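Local coordinates for probable benzoylformate decarboxylase (Rhodococcus jostii, PDB 7ORX), which belongs to the thiamine diphosphate-dependent enzyme family and forms an assembly of four chains, each built from three domains, at residues G211-A216 against A319-T324; W235-P240 against V276-F281; P250-V255 against A385-M390; E13-R18 against Q144-A149. All coordinates share one frame; numbering follows the deposited sequence.

Overall arrangement
Following the chain from its N terminus, contact 4 comes first: helix 138-149 returns to helix 7-17 and closes a loop of 125 residues, finished before any other contact opens. Contact 1 then joins helix 212-216 to the start of helix 321-331, spanning much of the central domain. Contact 2 (235-240 with 276-281) lies wholly within that span and adjoins contact 1, with Gly-211 bound to Val-276 along the backbone. Contact 3 starts from strand 252-255, the sheet neighbour of strand 234-236, and crosses both contact 1 and contact 2 along the sequence, tying the central domain to helix 383-389 of the C-terminal cofactor-binding domain. Contacts 3 and 4 lie on opposite sides of the chain's centre.

Contact 1 (G211-A216 against A319-T324); sequences GPAVDA and APVGST
Helix 212-216 and the first turn of helix 321-331 come closest at Val-214 and Val-321, where CA to CA is 6.2 Å. Val-321 does most of the touching, and its two methyl groups divide the work. With CG1 anti to the backbone N (chi1 168°), that methyl reaches Val-214, lying 3.9 Å from Val-214 CA and equally far from Val-214 CG2. The other branch turns to the neighbouring residue, Val-321 CG2 standing 4.0 Å from Ala-213 CB. The two valine side chains cross at about a right angle, and the Val-214 methyl that touches is CG2. All three residues are buried; their side chains meet through methyl groups alone, with the Ala-213 carbonyl oxygen also beside Val-321 CG1. Behind it, the turn that carries Val-321 is fastened at Pro-320, the N-cap residue: Pro-320 O takes bonds from Thr-324 N and from Thr-324 OG1 (2.6 Å), which approach from opposite faces of the carbonyl plane. A polar tie runs beside the apolar one, since Gly-322 N also donates to Asp-217 OD2 just beyond the first helix. In the Rossmann-like central domain, both valines rest on Val-276 of strand 272-276, and Gly-211 is hydrogen-bonded to the same residue where strand 206-210 gives way to helix 212-216. Strand 315-318, at the far edge of the sheet, leads into helix 321-331.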
# COMPACT_ATOMS: atom_id res chain seq x y z
N GLY C 211 -3.60 -20.36 25.17
CA GLY C 211 -3.20 -19.02 24.72
C GLY C 211 -4.17 -17.96 25.20
O GLY C 211 -5.19 -18.25 25.83
N PRO C 212 -3.89 -16.70 24.81
CA PRO C 212 -4.56 -15.54 25.38
C PRO C 212 -6.05 -15.64 25.11
O PRO C 212 -6.80 -15.17 25.96
CB PRO C 212 -3.90 -14.29 24.75
CG PRO C 212 -3.02 -14.80 23.67
CD PRO C 212 -2.88 -16.31 23.83
N ALA C 213 -6.44 -16.19 23.96
CA ALA C 213 -7.87 -16.16 23.56
C ALA C 213 -8.72 -16.96 24.55
O ALA C 213 -9.86 -16.69 24.65
CB ALA C 213 -8.03 -16.67 22.16
N VAL C 214 -8.15 -17.86 25.33
CA VAL C 214 -8.92 -18.56 26.40
C VAL C 214 -9.30 -17.51 27.44
O VAL C 214 -10.45 -17.50 27.82
CB VAL C 214 -8.14 -19.71 27.05
CG1 VAL C 214 -8.95 -20.32 28.18
CG2 VAL C 214 -7.75 -20.78 26.04
N ASP C 215 -8.36 -16.66 27.86
CA ASP C 215 -8.63 -15.59 28.86
C ASP C 215 -9.60 -14.58 28.25
O ASP C 215 -10.63 -14.34 28.87
CB ASP C 215 -7.35 -14.91 29.37
CG ASP C 215 -7.52 -14.10 30.64
OD1 ASP C 215 -8.08 -14.67 31.64
OD2 ASP C 215 -7.07 -12.91 30.65
N ALA C 216 -9.32 -14.06 27.06
CA ALA C 216 -10.22 -13.13 26.32
C ALA C 216 -11.67 -13.64 26.29
O ALA C 216 -12.55 -12.81 26.46
CB ALA C 216 -9.72 -12.88 24.92
N ALA C 319 -12.58 -21.89 14.99
CA ALA C 319 -13.84 -21.92 15.75
C ALA C 319 -13.71 -21.04 16.98
O ALA C 319 -12.60 -20.71 17.39
CB ALA C 319 -14.19 -23.34 16.12
N PRO C 320 -14.84 -20.63 17.60
CA PRO C 320 -14.80 -19.83 18.81
C PRO C 320 -14.23 -20.62 19.99
O PRO C 320 -14.67 -21.73 20.22
CB PRO C 320 -16.27 -19.47 19.01
CG PRO C 320 -16.79 -19.54 17.63
CD PRO C 320 -16.21 -20.86 17.16
N VAL C 321 -13.26 -20.04 20.66
CA VAL C 321 -12.46 -20.72 21.73
C VAL C 321 -13.38 -21.00 22.93
O VAL C 321 -13.38 -22.13 23.42
CB VAL C 321 -11.25 -19.86 22.12
CG1 VAL C 321 -10.57 -20.32 23.37
CG2 VAL C 321 -10.26 -19.75 20.98
N GLY C 322 -14.13 -19.97 23.33
CA GLY C 322 -15.16 -20.04 24.39
C GLY C 322 -16.00 -21.29 24.23
O GLY C 322 -15.84 -22.22 25.03
N SER C 323 -16.86 -21.30 23.22
CA SER C 323 -17.83 -22.40 22.97
C SER C 323 -17.09 -23.73 22.92
O SER C 323 -17.56 -24.67 23.59
CB SER C 323 -18.61 -22.23 21.68
OG SER C 323 -18.97 -20.88 21.47
N THR C 324 -16.04 -23.84 22.11
CA THR C 324 -15.37 -25.12 21.82
C THR C 324 -15.01 -25.76 23.16
O THR C 324 -15.46 -26.89 23.45
CB THR C 324 -14.15 -24.90 20.92
OG1 THR C 324 -14.62 -24.27 19.72
CG2 THR C 324 -13.42 -26.18 20.59

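Contact 2 (W235-P240 against V276-F281); sequences WIAPSP and VGAPVF
At the C-terminal ends of the parallel strands in the Rossmann-like central domain, Ala-237 and Pro-238 pack against Ala-278 and Phe-281. Strand 206-210 lies between strands 234-236 and 272-276 in the sheet, so the two segments meet past the end of the strand that separates them. The alanines face each other methyl to methyl, Ala-237 CB to Ala-278 CB being 3.5 Å. One step further on, the Pro-238 ring meets Phe-281 at about a right angle. Its CG sits 4.0 Å from Phe-281 CB, while its CD approaches the ring obliquely. After a cis peptide bond from Val-280, Phe-281 has CG anti to its own carbonyl carbon (chi1 -74°), which brings the CD1 side of the ring to the proline; Val-280 CG1 lies over one face of the ring, towards the rim. Helix 260-266 covers this pair, its Leu-263 touching both Pro-238 and Phe-281. The same loops are also linked by Ser-239 OG, hydrogen-bonded to Arg-282 O. All four touching residues are buried, and the closest approach of proline to phenylalanine is Pro-238 CD to Phe-281 CD1, 3.9 Å.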
# COMPACT_ATOMS: atom_id res chain seq x y z
N TRP C 235 0.25 -26.25 29.96
CA TRP C 235 1.27 -25.22 29.73
C TRP C 235 0.61 -24.01 29.11
O TRP C 235 -0.39 -24.19 28.37
CB TRP C 235 2.33 -25.73 28.78
CG TRP C 235 3.10 -26.88 29.30
CD1 TRP C 235 2.77 -28.19 29.32
CD2 TRP C 235 4.41 -26.77 29.87
NE1 TRP C 235 3.79 -28.92 29.88
CE2 TRP C 235 4.80 -28.07 30.22
CE3 TRP C 235 5.27 -25.69 30.13
CZ2 TRP C 235 6.02 -28.31 30.82
CZ3 TRP C 235 6.46 -25.93 30.76
CH2 TRP C 235 6.83 -27.23 31.10
N ILE C 236 1.19 -22.85 29.31
CA ILE C 236 0.76 -21.63 28.57
C ILE C 236 1.61 -21.54 27.30
O ILE C 236 2.84 -21.72 27.39
CB ILE C 236 0.90 -20.42 29.50
CG1 ILE C 236 -0.10 -20.51 30.64
CG2 ILE C 236 0.76 -19.11 28.74
CD1 ILE C 236 0.06 -19.39 31.67
N ALA C 237 1.02 -21.22 26.16
CA ALA C 237 1.77 -21.02 24.92
C ALA C 237 2.84 -19.96 25.10
O ALA C 237 2.67 -18.97 25.81
CB ALA C 237 0.82 -20.57 23.84
N PRO C 238 3.94 -20.07 24.35
CA PRO C 238 5.06 -19.16 24.48
C PRO C 238 4.76 -17.70 24.19
O PRO C 238 3.94 -17.44 23.45
CB PRO C 238 6.08 -19.67 23.47
CG PRO C 238 5.24 -20.41 22.48
CD PRO C 238 4.16 -21.07 23.31
N SER C 239 5.56 -16.79 24.77
CA SER C 239 5.43 -15.32 24.64
C SER C 239 3.97 -14.99 24.97
O SER C 239 3.26 -14.36 24.18
CB SER C 239 5.82 -14.87 23.24
OG SER C 239 7.07 -15.41 22.80
N PRO C 240 3.50 -15.35 26.20
CA PRO C 240 2.14 -15.05 26.61
C PRO C 240 1.93 -13.57 26.90
O PRO C 240 2.79 -12.89 27.43
CB PRO C 240 1.99 -15.84 27.91
CG PRO C 240 3.37 -15.86 28.49
CD PRO C 240 4.29 -15.96 27.29
N VAL C 276 -5.02 -24.47 22.30
CA VAL C 276 -6.29 -23.69 22.25
C VAL C 276 -5.95 -22.19 22.40
O VAL C 276 -5.29 -21.80 23.36
CB VAL C 276 -7.27 -24.19 23.32
CG1 VAL C 276 -8.60 -23.50 23.17
CG2 VAL C 276 -7.43 -25.70 23.27
N GLY C 277 -6.36 -21.40 21.44
CA GLY C 277 -6.40 -19.95 21.56
C GLY C 277 -5.03 -19.34 21.49
O GLY C 277 -4.83 -18.25 22.14
N ALA C 278 -4.12 -19.94 20.72
CA ALA C 278 -2.77 -19.37 20.52
C ALA C 278 -2.32 -19.64 19.11
O ALA C 278 -2.76 -20.61 18.50
CB ALA C 278 -1.74 -19.95 21.50
N PRO C 279 -1.37 -18.84 18.58
CA PRO C 279 -0.68 -19.20 17.35
C PRO C 279 0.11 -20.47 17.67
O PRO C 279 0.23 -20.80 18.85
CB PRO C 279 0.25 -18.04 17.02
CG PRO C 279 -0.23 -16.91 17.95
CD PRO C 279 -0.87 -17.58 19.15
N VAL C 280 0.60 -21.12 16.63
CA VAL C 280 1.55 -22.27 16.66
C VAL C 280 2.76 -21.86 15.83
O VAL C 280 2.70 -21.84 14.61
CB VAL C 280 0.87 -23.55 16.12
CG1 VAL C 280 1.80 -24.72 16.06
CG2 VAL C 280 -0.34 -23.92 16.94
N PHE C 281 3.84 -21.40 16.47
CA PHE C 281 3.85 -20.85 17.82
C PHE C 281 4.50 -19.45 17.75
O PHE C 281 5.19 -19.09 16.77
CB PHE C 281 4.60 -21.76 18.80
CG PHE C 281 3.95 -23.05 19.26
CD1 PHE C 281 2.93 -23.05 20.19
CD2 PHE C 281 4.42 -24.28 18.83
CE1 PHE C 281 2.34 -24.23 20.61
CE2 PHE C 281 3.88 -25.47 19.31
CZ PHE C 281 2.84 -25.44 20.20

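Contact 3 (P250-V255 against A385-M390); sequences PSFRGV and AFWSQM
The indole of Trp-387 is sandwiched between Val-255 on one face and Phe-386 on the other. Val-255 CG2 stands almost squarely over the five-membered ring of Trp-387, 3.6 Å from its centroid and 4° off the normal, a CH-pi contact. Phe-386 CD1 lies 3.9 Å above the opposite face of the indole, and Trp-387 CD2 in turn lies in plane at the edge of the Phe-386 ring. That phenyl carries Met-390 CG over one face. Phe-252 reaches the six-membered part of the indole obliquely, its CZ 4.2 Å from Trp-387 CE3, and Gly-254 N sits above the centre of the Phe-252 ring. The isopropyl group of Val-255 is turned with CG1 anti to the backbone N (chi1 174°), which leaves CG2 to cover the tryptophan. Arg-253 points elsewhere: its NH1 binds Pro-250 O in the carbonyl plane (2.9 Å) and also donates to Phe-252 O from above that carbonyl's plane, so one nitrogen links the two carbonyls at the start of the strand. The contact bridges two domains. Strand 252-255 edges the central sheet beside strand 234-236, whose Ile-236 touches both Phe-252 and Trp-387, while helix 383-389 belongs to the C-terminal cofactor-binding domain and packs against helix 358-368.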
# COMPACT_ATOMS: atom_id res chain seq x y z
N PRO C 250 -3.32 -28.02 40.13
CA PRO C 250 -2.52 -29.22 39.86
C PRO C 250 -1.92 -29.35 38.46
O PRO C 250 -0.75 -29.63 38.35
CB PRO C 250 -3.53 -30.33 40.16
CG PRO C 250 -4.22 -29.76 41.38
CD PRO C 250 -4.46 -28.31 41.01
N SER C 251 -2.73 -29.12 37.42
CA SER C 251 -2.35 -29.29 36.00
C SER C 251 -1.32 -28.24 35.56
O SER C 251 -0.61 -28.50 34.61
CB SER C 251 -3.54 -29.27 35.12
OG SER C 251 -4.31 -30.48 35.26
N PHE C 252 -1.18 -27.11 36.25
CA PHE C 252 -0.30 -26.00 35.77
C PHE C 252 1.15 -26.44 35.78
O PHE C 252 1.57 -27.00 36.82
CB PHE C 252 -0.44 -24.74 36.62
CG PHE C 252 0.21 -23.55 35.97
CD1 PHE C 252 -0.25 -23.06 34.77
CD2 PHE C 252 1.33 -22.97 36.54
CE1 PHE C 252 0.37 -21.99 34.16
CE2 PHE C 252 1.95 -21.89 35.94
CZ PHE C 252 1.46 -21.40 34.75
N ARG C 253 1.87 -26.21 34.66
CA ARG C 253 3.31 -26.56 34.49
C ARG C 253 4.17 -25.36 34.10
O ARG C 253 5.36 -25.54 34.02
CB ARG C 253 3.48 -27.62 33.40
CG ARG C 253 2.86 -28.97 33.72
CD ARG C 253 3.65 -29.70 34.78
NE ARG C 253 2.96 -30.91 35.20
CZ ARG C 253 2.04 -30.96 36.17
NH1 ARG C 253 1.68 -29.86 36.84
NH2 ARG C 253 1.50 -32.13 36.44
N GLY C 254 3.59 -24.21 33.81
CA GLY C 254 4.30 -22.98 33.45
C GLY C 254 4.15 -22.60 31.99
O GLY C 254 3.17 -22.98 31.35
N VAL C 255 5.11 -21.83 31.50
CA VAL C 255 5.13 -21.23 30.15
C VAL C 255 6.09 -22.03 29.29
O VAL C 255 7.16 -22.27 29.70
CB VAL C 255 5.53 -19.76 30.26
CG1 VAL C 255 5.71 -19.10 28.91
CG2 VAL C 255 4.49 -18.99 31.05
N ALA C 385 11.04 -15.79 36.87
CA ALA C 385 10.77 -15.35 38.26
C ALA C 385 9.26 -15.14 38.46
O ALA C 385 8.71 -15.66 39.42
CB ALA C 385 11.53 -14.08 38.53
N PHE C 386 8.60 -14.38 37.60
CA PHE C 386 7.16 -14.09 37.74
C PHE C 386 6.37 -15.42 37.85
O PHE C 386 5.57 -15.60 38.75
CB PHE C 386 6.72 -13.21 36.56
CG PHE C 386 5.29 -12.79 36.65
CD1 PHE C 386 4.28 -13.61 36.24
CD2 PHE C 386 4.96 -11.60 37.25
CE1 PHE C 386 2.95 -13.25 36.40
CE2 PHE C 386 3.64 -11.23 37.43
CZ PHE C 386 2.64 -12.07 37.00
N TRP C 387 6.61 -16.35 36.94
CA TRP C 387 5.72 -17.53 36.78
C TRP C 387 5.97 -18.53 37.91
O TRP C 387 5.04 -19.28 38.29
CB TRP C 387 5.89 -18.12 35.38
CG TRP C 387 5.30 -17.21 34.35
CD1 TRP C 387 5.96 -16.47 33.41
CD2 TRP C 387 3.91 -16.90 34.20
NE1 TRP C 387 5.07 -15.75 32.67
CE2 TRP C 387 3.81 -15.99 33.13
CE3 TRP C 387 2.75 -17.36 34.82
CZ2 TRP C 387 2.59 -15.51 32.70
CZ3 TRP C 387 1.54 -16.90 34.38
CH2 TRP C 387 1.47 -15.99 33.33
N SER C 388 7.17 -18.53 38.44
CA SER C 388 7.59 -19.49 39.49
C SER C 388 7.10 -18.98 40.85
O SER C 388 7.20 -19.71 41.83
CB SER C 388 9.09 -19.70 39.45
OG SER C 388 9.75 -18.58 40.02
N GLN C 389 6.52 -17.79 40.90
CA GLN C 389 6.34 -17.05 42.17
C GLN C 389 4.95 -16.40 42.27
O GLN C 389 4.64 -15.98 43.35
CB GLN C 389 7.50 -16.06 42.23
CG GLN C 389 8.02 -15.81 43.64
CD GLN C 389 8.69 -17.01 44.27
OE1 GLN C 389 8.43 -17.34 45.41
NE2 GLN C 389 9.58 -17.65 43.54
N MET C 390 4.08 -16.39 41.24
CA MET C 390 2.78 -15.67 41.36
C MET C 390 1.62 -16.64 41.47
O MET C 390 1.73 -17.75 40.89
CB MET C 390 2.59 -14.75 40.15
CG MET C 390 3.57 -13.60 40.18
SD MET C 390 3.27 -12.54 41.59
CE MET C 390 2.19 -11.35 40.82

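Contact 4 (E13-R18 against Q144-A149); sequences ELLRAR and QAIHTA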
# COMPACT_ATOMS: atom_id res chain seq x y z
N GLU C 13 -24.87 9.50 18.58
CA GLU C 13 -26.03 8.64 18.97
C GLU C 13 -25.62 7.17 18.77
O GLU C 13 -26.11 6.28 19.53
CB GLU C 13 -27.29 9.08 18.22
CG GLU C 13 -28.52 8.22 18.53
CD GLU C 13 -29.69 8.76 19.36
OE1 GLU C 13 -30.87 8.57 18.90
OE2 GLU C 13 -29.44 9.27 20.49
N LEU C 14 -24.75 6.94 17.80
CA LEU C 14 -24.33 5.60 17.40
C LEU C 14 -23.29 5.08 18.39
O LEU C 14 -23.45 3.94 18.85
CB LEU C 14 -23.79 5.70 15.97
CG LEU C 14 -23.08 4.45 15.47
CD1 LEU C 14 -24.06 3.34 15.14
CD2 LEU C 14 -22.21 4.77 14.27
N LEU C 15 -22.26 5.88 18.70
CA LEU C 15 -21.22 5.48 19.67
C LEU C 15 -21.90 5.12 20.99
O LEU C 15 -21.48 4.15 21.59
CB LEU C 15 -20.21 6.61 19.85
CG LEU C 15 -19.50 7.05 18.58
CD1 LEU C 15 -18.76 8.34 18.79
CD2 LEU C 15 -18.55 6.00 18.08
N ARG C 16 -22.92 5.87 21.42
CA ARG C 16 -23.66 5.60 22.69
C ARG C 16 -24.37 4.25 22.56
O ARG C 16 -24.33 3.49 23.50
CB ARG C 16 -24.69 6.68 23.06
CG ARG C 16 -25.43 6.34 24.35
CD ARG C 16 -26.53 7.29 24.84
NE ARG C 16 -26.07 8.66 24.96
CZ ARG C 16 -26.17 9.61 24.02
NH1 ARG C 16 -26.75 9.36 22.87
NH2 ARG C 16 -25.71 10.82 24.25
N ALA C 17 -25.02 4.03 21.42
CA ALA C 17 -25.80 2.81 21.11
C ALA C 17 -24.89 1.58 21.26
O ALA C 17 -25.37 0.56 21.74
CB ALA C 17 -26.32 2.93 19.71
N ARG C 18 -23.61 1.73 20.91
CA ARG C 18 -22.59 0.64 20.88
C ARG C 18 -21.71 0.60 22.15
O ARG C 18 -20.71 -0.12 22.16
CB ARG C 18 -21.69 0.86 19.65
CG ARG C 18 -22.38 0.71 18.30
CD ARG C 18 -23.05 -0.65 18.01
NE ARG C 18 -23.49 -0.63 16.60
CZ ARG C 18 -24.68 -0.26 16.19
NH1 ARG C 18 -25.62 0.04 17.05
NH2 ARG C 18 -24.95 -0.21 14.90
N GLN C 144 -19.42 0.50 10.32
CA GLN C 144 -18.66 -0.62 9.71
C GLN C 144 -17.36 -0.85 10.52
O GLN C 144 -17.02 -2.01 10.83
CB GLN C 144 -18.36 -0.31 8.25
CG GLN C 144 -17.38 -1.26 7.62
CD GLN C 144 -17.31 -1.13 6.11
OE1 GLN C 144 -17.74 -0.16 5.45
NE2 GLN C 144 -16.77 -2.15 5.50
N ALA C 145 -16.64 0.23 10.82
CA ALA C 145 -15.42 0.20 11.64
C ALA C 145 -15.69 -0.58 12.92
O ALA C 145 -14.85 -1.46 13.26
CB ALA C 145 -14.94 1.60 11.97
N ILE C 146 -16.80 -0.31 13.61
CA ILE C 146 -17.05 -0.93 14.95
C ILE C 146 -17.35 -2.41 14.74
O ILE C 146 -16.76 -3.22 15.43
CB ILE C 146 -18.16 -0.22 15.72
CG1 ILE C 146 -17.71 1.19 16.11
CG2 ILE C 146 -18.62 -1.03 16.92
CD1 ILE C 146 -18.84 2.14 16.37
N HIS C 147 -18.21 -2.76 13.80
CA HIS C 147 -18.61 -4.18 13.62
C HIS C 147 -17.38 -5.01 13.26
O HIS C 147 -17.26 -6.17 13.72
CB HIS C 147 -19.63 -4.31 12.50
CG HIS C 147 -20.97 -3.77 12.85
ND1 HIS C 147 -21.61 -4.14 14.02
CD2 HIS C 147 -21.80 -2.95 12.17
CE1 HIS C 147 -22.79 -3.54 14.04
NE2 HIS C 147 -22.93 -2.80 12.91
N THR C 148 -16.58 -4.44 12.36
CA THR C 148 -15.31 -5.02 11.84
C THR C 148 -14.36 -5.23 13.03
O THR C 148 -13.82 -6.31 13.14
CB THR C 148 -14.65 -4.12 10.79
OG1 THR C 148 -15.53 -3.91 9.69
CG2 THR C 148 -13.35 -4.67 10.27
N ALA C 149 -14.14 -4.24 13.88
CA ALA C 149 -13.25 -4.39 15.05
C ALA C 149 -13.66 -5.59 15.92
O ALA C 149 -12.73 -6.27 16.40
CB ALA C 149 -13.20 -3.12 15.84
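Leu-15 and Arg-18 on helix 7-17 and its exit meet Ile-146 and His-147 of helix 138-149, one helix packed against another in the alpha/beta N-terminal part of this thiamine diphosphate enzyme. Glu-13 takes no part in the helix contact and pairs with Arg-16, a long salt bridge of 3.6 Å between Glu-13 OE2 and Arg-16 NH1. Leu-14 works mainly within its own helix, laying CD1 over one face of the Arg-18 guanidinium, 3.6 Å above the plane and towards the rim. Leu-15 supplies the apolar touch, with CD2 4.2 Å from Ile-146 CD1. Arg-16 has a second acidic partner, Asp-41. Arg-18, the first residue to leave helical geometry, covers most of the surface on this side. Its chain bends at chi2 (-58°), and the aliphatic part lies beside the isoleucine, Arg-18 CG being 4.3 Å from Ile-146 CD1. The guanidinium then runs on to His-147, their planes 30° apart. It is held there by bonds to three oxygens: NH1 to Leu-178 O, and NH2 to both Asn-143 OD1 and Leu-177 O. His-147 also packs on Ala-309 of a second subunit. Between arginine and histidine there is contact but no direct hydrogen bond, Arg-18 NH2 lying 3.8 Å from His-147 NE2 and Arg-18 NE 3.9 Å from His-147 CE1.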